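Local coordinates for protein similar to sp|P32453 Saccharomyces cerevisiae YNL315c ATP11 (Candida glabrata CBS 138, PDB 2P4F) that probably acts as a mitochondrial chaperone of the ATP11 family that binds unfolded protein, at residues G190-V194 with F219-L223. Residues are numbered along the deposited sequence; the frame is centred on the assembly and turned at random.
Sequences GPNTV and FHLDL
Val194 and Phe219 form an antiparallel hydrogen-bonded pair: Phe219 N donates to Val194 O at 2.7 Å, and Val194 N returns a bond of 3.0 Å to Phe219 O, in that carbonyl's plane. A third bond, Leu221 N to Asn192 O (2.7 Å), is nearly straight at the hydrogen, but its donor stands 32° from the carbonyl plane. Between these bonds Thr193 and His220 make a non-hydrogen-bonded pair, their side chains running side by side on one face. Thr193 CG2, anti to the backbone N, lies 4.0 Å from His220 ND1, while OG1, on the other branch, meets a water. That water also sits in the plane of the imidazole, 2.7 Å from ND1, and donates to Asp222 OD2, tying three side chains together. Asp222 lays its carboxylate beside Asn192, OD2 coming 3.6 Å from Asn192 CB, with amide and carboxylate planes 34° apart. On the face of Val194 and Phe219, Val194 CG2 meets Leu221 CD1 at 4.1 Å, and the CB and CG of Leu221 pack against the Asn192 carbonyl. Pro191 and Asn192 are the central residues of a type I turn from Gly190 to Thr193, closed by two backbone bonds between Gly190 and Thr193, which links strand 179-190 to strand 193-200 as a tight hairpin. The imidazole is further anchored by a hydrogen bond between NE2 and Asn233 on strand 229-236. Strands 193-200 and 215-220 are central neighbours in the antiparallel sheet of the half barrel; Val194, Phe219 and Leu221 face helix 140-153, meeting Phe144 or Tyr148, whereas His220 and Asp222 touch Leu102 of helix 102-105, and Leu223 occupies the N-cap position of helix 224-227.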
loop_
_atom_site.group_PDB
_atom_site.type_symbol
_atom_site.label_atom_id
_atom_site.label_comp_id
_atom_site.label_asym_id
_atom_site.label_seq_id
_atom_site.Cartn_x
_atom_site.Cartn_y
_atom_site.Cartn_z
ATOM N N GLY A 190 0.813 13.205 5.765
ATOM C CA GLY A 190 0.176 14.515 5.741
ATOM C C GLY A 190 -1.190 14.416 5.077
ATOM O O GLY A 190 -1.605 13.336 4.650
ATOM N N PRO A 191 -1.927 15.511 4.959
ATOM C CA PRO A 191 -3.295 15.392 4.469
ATOM C C PRO A 191 -3.348 14.869 3.044
ATOM O O PRO A 191 -4.398 14.289 2.661
ATOM C CB PRO A 191 -3.841 16.830 4.500
ATOM C CG PRO A 191 -2.677 17.719 4.695
ATOM C CD PRO A 191 -1.570 16.903 5.309
ATOM N N ASN A 192 -2.274 15.057 2.272
ATOM C CA ASN A 192 -2.349 14.560 0.889
ATOM C C ASN A 192 -1.399 13.406 0.596
ATOM O O ASN A 192 -1.176 13.018 -0.563
ATOM C CB ASN A 192 -1.984 15.698 -0.086
ATOM C CG ASN A 192 -3.109 16.720 -0.083
ATOM O OD1 ASN A 192 -4.244 16.354 -0.413
ATOM N ND2 ASN A 192 -2.811 17.955 0.299
ATOM N N THR A 193 -0.806 12.822 1.666
ATOM C CA THR A 193 0.262 11.846 1.435
ATOM C C THR A 193 0.176 10.714 2.436
ATOM O O THR A 193 0.315 10.946 3.649
ATOM C CB THR A 193 1.641 12.523 1.578
ATOM O OG1 THR A 193 1.646 13.805 0.913
ATOM C CG2 THR A 193 2.773 11.698 0.933
ATOM N N VAL A 194 -0.036 9.503 1.935
ATOM C CA VAL A 194 -0.258 8.316 2.787
ATOM C C VAL A 194 0.772 7.293 2.417
ATOM O O VAL A 194 1.017 7.092 1.206
ATOM C CB VAL A 194 -1.681 7.773 2.550
ATOM C CG1 VAL A 194 -1.888 6.477 3.360
ATOM C CG2 VAL A 194 -2.727 8.829 2.932
ATOM N N PHE A 219 1.064 7.073 -1.540
ATOM C CA PHE A 219 -0.156 7.434 -2.257
ATOM C C PHE A 219 -0.335 8.923 -2.130
ATOM O O PHE A 219 -0.388 9.425 -1.012
ATOM C CB PHE A 219 -1.353 6.699 -1.656
ATOM C CG PHE A 219 -1.302 5.204 -1.839
ATOM C CD1 PHE A 219 -1.850 4.573 -2.953
ATOM C CD2 PHE A 219 -0.710 4.410 -0.854
ATOM C CE1 PHE A 219 -1.832 3.184 -3.146
ATOM C CE2 PHE A 219 -0.666 3.032 -1.026
ATOM C CZ PHE A 219 -1.248 2.425 -2.139
ATOM N N HIS A 220 -0.402 9.598 -3.277
ATOM C CA HIS A 220 -0.535 11.054 -3.277
ATOM C C HIS A 220 -1.958 11.433 -3.580
ATOM O O HIS A 220 -2.469 10.999 -4.615
ATOM C CB HIS A 220 0.375 11.650 -4.372
ATOM C CG HIS A 220 1.797 11.280 -4.064
ATOM N ND1 HIS A 220 2.535 11.914 -3.092
ATOM C CD2 HIS A 220 2.570 10.307 -4.633
ATOM C CE1 HIS A 220 3.732 11.353 -3.063
ATOM N NE2 HIS A 220 3.792 10.353 -3.985
ATOM N N LEU A 221 -2.601 12.206 -2.741
ATOM C CA LEU A 221 -4.026 12.525 -2.861
ATOM C C LEU A 221 -4.291 13.930 -3.367
ATOM O O LEU A 221 -5.417 14.401 -3.385
ATOM C CB LEU A 221 -4.682 12.390 -1.456
ATOM C CG LEU A 221 -4.402 11.079 -0.714
ATOM C CD1 LEU A 221 -5.248 11.106 0.557
ATOM C CD2 LEU A 221 -4.646 9.854 -1.566
ATOM N N ASP A 222 -3.250 14.657 -3.783
ATOM C CA ASP A 222 -3.303 16.048 -4.164
ATOM C C ASP A 222 -4.303 16.277 -5.300
ATOM O O ASP A 222 -4.834 17.415 -5.388
ATOM C CB ASP A 222 -1.908 16.525 -4.603
ATOM C CG ASP A 222 -0.848 16.201 -3.560
ATOM O OD1 ASP A 222 -0.233 17.206 -3.057
ATOM O OD2 ASP A 222 -0.539 15.010 -3.255
ATOM N N LEU A 223 -4.513 15.295 -6.178
ATOM C CA LEU A 223 -5.433 15.476 -7.303
ATOM C C LEU A 223 -6.744 14.764 -7.068
ATOM O O LEU A 223 -7.593 14.568 -7.979
ATOM C CB LEU A 223 -4.773 14.890 -8.577
ATOM C CG LEU A 223 -3.397 15.486 -8.848
ATOM C CD1 LEU A 223 -2.845 14.919 -10.172
ATOM C CD2 LEU A 223 -3.470 16.993 -8.823
HETATM O O HOH W 1 1.579 14.125 -1.841
#